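Side-chain contact in putative Xylose isomerase (Rhodospirillum rubrum, PDB 3QXB), which probably acts as an isomerase of the xylose isomerase-like TIM-barrel family and binds manganese and iron ions: residues A[254-257]-A[258-262]. Numbering follows the deposited sequence.
Sequences RHWS and FTQPG. With MN (manganese (II) ion), chain G; EDO (1,2-ethanediol), chain K.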
ATOM      1  N   ARG A 254      10.145  -5.962   9.375  1.00 30.63           N
ATOM      2  CA  ARG A 254       9.019  -6.057  10.336  1.00 30.16           C
ATOM      3  C   ARG A 254       8.258  -4.745  10.572  1.00 28.25           C
ATOM      4  O   ARG A 254       7.024  -4.747  10.661  1.00 27.49           O
ATOM      5  CB  ARG A 254       9.476  -6.622  11.685  1.00 31.02           C
ATOM      6  CG  ARG A 254      10.064  -8.021  11.592  1.00 32.93           C
ATOM      7  CD  ARG A 254       9.091  -9.014  10.969  1.00 33.10           C
ATOM      8  NE  ARG A 254       9.520 -10.368  11.269  1.00 36.20           N
ATOM      9  CZ  ARG A 254       8.770 -11.461  11.143  1.00 36.07           C
ATOM     10  NH1 ARG A 254       7.525 -11.398  10.677  1.00 33.70           N
ATOM     11  NH2 ARG A 254       9.288 -12.631  11.488  1.00 37.01           N
ATOM     12  N   HIS A 255       9.016  -3.664  10.706  1.00 26.70           N
ATOM     13  CA  HIS A 255       8.498  -2.373  11.131  1.00 26.13           C
ATOM     14  C   HIS A 255       7.703  -2.513  12.422  1.00 26.49           C
ATOM     15  O   HIS A 255       6.638  -1.910  12.560  1.00 26.08           O
ATOM     16  CB  HIS A 255       7.639  -1.712  10.038  1.00 25.22           C
ATOM     17  CG  HIS A 255       8.415  -1.337   8.814  1.00 24.43           C
ATOM     18  ND1 HIS A 255       9.148  -0.173   8.726  1.00 23.69           N
ATOM     19  CD2 HIS A 255       8.605  -1.997   7.648  1.00 22.07           C
ATOM     20  CE1 HIS A 255       9.763  -0.136   7.562  1.00 23.27           C
ATOM     21  NE2 HIS A 255       9.435  -1.221   6.880  1.00 24.74           N
ATOM     22  N   TRP A 256       8.219  -3.328  13.343  1.00 27.53           N
ATOM     23  CA  TRP A 256       7.631  -3.458  14.650  1.00 27.99           C
ATOM     24  C   TRP A 256       7.915  -2.213  15.445  1.00 28.23           C
ATOM     25  O   TRP A 256       8.865  -1.473  15.170  1.00 27.34           O
ATOM     26  CB  TRP A 256       8.130  -4.682  15.424  1.00 28.85           C
ATOM     27  CG  TRP A 256       7.684  -6.005  14.874  1.00 29.75           C
ATOM     28  CD1 TRP A 256       6.535  -6.277  14.176  1.00 29.08           C
ATOM     29  CD2 TRP A 256       8.380  -7.246  14.984  1.00 30.53           C
ATOM     30  NE1 TRP A 256       6.499  -7.593  13.816  1.00 28.85           N
ATOM     31  CE2 TRP A 256       7.617  -8.216  14.301  1.00 29.22           C
ATOM     32  CE3 TRP A 256       9.587  -7.627  15.568  1.00 31.20           C
ATOM     33  CZ2 TRP A 256       8.019  -9.562  14.211  1.00 31.20           C
ATOM     34  CZ3 TRP A 256       9.979  -8.968  15.493  1.00 32.62           C
ATOM     35  CH2 TRP A 256       9.189  -9.916  14.824  1.00 33.87           C
ATOM     36  N   SER A 257       7.079  -1.986  16.448  1.00 28.36           N
ATOM     37  CA  SER A 257       7.338  -0.906  17.383  1.00 29.03           C
ATOM     38  C   SER A 257       8.292  -1.369  18.501  1.00 29.29           C
ATOM     39  O   SER A 257       8.602  -2.552  18.620  1.00 29.69           O
ATOM     40  CB  SER A 257       6.024  -0.434  17.955  1.00 29.19           C
ATOM     41  OG  SER A 257       5.745  -1.137  19.131  1.00 31.21           O
ATOM     42  N   PHE A 258       8.756  -0.427  19.317  1.00 29.33           N
ATOM     43  CA  PHE A 258       9.717  -0.714  20.350  1.00 30.14           C
ATOM     44  C   PHE A 258       9.132  -1.247  21.667  1.00 30.54           C
ATOM     45  O   PHE A 258       9.845  -1.414  22.663  1.00 31.49           O
ATOM     46  CB  PHE A 258      10.656   0.481  20.530  1.00 30.23           C
ATOM     47  CG  PHE A 258      11.474   0.767  19.300  1.00 29.25           C
ATOM     48  CD1 PHE A 258      12.672   0.120  19.084  1.00 30.18           C
ATOM     49  CD2 PHE A 258      10.990   1.632  18.311  1.00 29.14           C
ATOM     50  CE1 PHE A 258      13.401   0.361  17.958  1.00 30.65           C
ATOM     51  CE2 PHE A 258      11.706   1.866  17.189  1.00 28.16           C
ATOM     52  CZ  PHE A 258      12.900   1.239  16.993  1.00 29.56           C
ATOM     53  N   THR A 259       7.846  -1.575  21.668  1.00 29.82           N
ATOM     54  CA  THR A 259       7.319  -2.469  22.707  1.00 30.33           C
ATOM     55  C   THR A 259       7.537  -3.971  22.356  1.00 31.31           C
ATOM     56  O   THR A 259       7.278  -4.845  23.193  1.00 32.62           O
ATOM     57  CB  THR A 259       5.831  -2.223  22.962  1.00 29.93           C
ATOM     58  OG1 THR A 259       5.090  -2.652  21.809  1.00 26.51           O
ATOM     59  CG2 THR A 259       5.550  -0.716  23.258  1.00 27.51           C
ATOM     60  N   GLN A 260       7.982  -4.262  21.131  1.00 30.81           N
ATOM     61  CA  GLN A 260       8.198  -5.627  20.669  1.00 31.50           C
ATOM     62  C   GLN A 260       9.658  -6.105  20.842  1.00 32.50           C
ATOM     63  O   GLN A 260      10.593  -5.303  20.740  1.00 32.55           O
ATOM     64  CB  GLN A 260       7.823  -5.741  19.201  1.00 31.09           C
ATOM     65  CG  GLN A 260       6.367  -5.453  18.913  1.00 30.85           C
ATOM     66  CD  GLN A 260       5.458  -6.267  19.795  1.00 33.64           C
ATOM     67  OE1 GLN A 260       4.836  -5.734  20.708  1.00 34.33           O
ATOM     68  NE2 GLN A 260       5.413  -7.573  19.561  1.00 33.51           N
ATOM     69  N   PRO A 261       9.850  -7.412  21.114  1.00 33.03           N
ATOM     70  CA  PRO A 261      11.202  -7.946  21.153  1.00 33.70           C
ATOM     71  C   PRO A 261      11.828  -7.998  19.760  1.00 33.14           C
ATOM     72  O   PRO A 261      11.132  -8.125  18.759  1.00 32.62           O
ATOM     73  CB  PRO A 261      11.039  -9.362  21.753  1.00 35.09           C
ATOM     74  CG  PRO A 261       9.627  -9.576  21.985  1.00 34.25           C
ATOM     75  CD  PRO A 261       8.835  -8.391  21.532  1.00 33.11           C
ATOM     76  N   GLY A 262      13.146  -7.872  19.705  1.00 33.07           N
ATOM     77  CA  GLY A 262      13.894  -7.917  18.459  1.00 32.98           C
ATOM     78  C   GLY A 262      15.302  -7.391  18.661  1.00 34.02           C
ATOM     79  O   GLY A 262      15.711  -7.108  19.801  1.00 34.61           O
TER
HETATM   80 MN    MN G 303      10.573  -1.170   5.073  0.50 31.45          MN
HETATM   81  C1  EDO K 355       3.034  -3.295  15.421  1.00 43.04           C
HETATM   82  O1  EDO K 355       2.455  -4.186  14.499  1.00 43.20           O
HETATM   83  C2  EDO K 355       4.130  -4.119  16.041  1.00 43.73           C
HETATM   84  O2  EDO K 355       4.977  -3.218  16.686  1.00 44.26           O
HETATM   85  O   HOH W   1      10.326   1.100   4.683  1.00 23.03           O
HETATM   86  O   HOH W   2       8.430  -1.359   3.938  1.00 50.12           O
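Ser257 and Gln260 close a type I beta turn, N of Gln260 lying 3.1 Å from O of Ser257 and reaching it from above the carbonyl plane, 47° out of it. The turn belongs to the loop that follows strand 240-245 of the TIM barrel and leads into helix 266-275. It illustrates how a serine at the first position of a turn can brace it from within: N of Thr259 gives OG of Ser257 a weak hydrogen bond of 3.3 Å, making an ST turn inside the beta turn. A chi1 of 92°, off the usual staggered position, sets OG in front of the N-H of Thr259. The hydroxyls of Ser257 and Thr259 find Asp301 of helix 295-310, each hydrogen-bonded to a different carboxylate oxygen, tying the turn to that helix.

Just ahead of the turn, Trp256 meets its last residue, Gln260, CB to CB at 3.9 Å. CE3 and CZ3 of Trp256 lie 3.6 Å from O of Pro261, met obliquely, while one face lies over Arg254, whose CB sits above the ring centre. CZ2 of Trp256 stands 3.4 Å above the guanidinium plane, toward its rim, and the guanidinium keeps a salt bridge to Asp249. A 1,2-ethanediol, probably from the crystallisation liquor, rests near CD1 of Trp256 and CG of Gln260.

The same loop serves the metal site: with His216 and Asp253, His255 binds a position modelled as both manganese and iron, with two waters on the manganese. Its ND1 is hydrogen-bonded to O of Glu286, which steadies the imidazole as NE2 binds manganese at 2.1 Å.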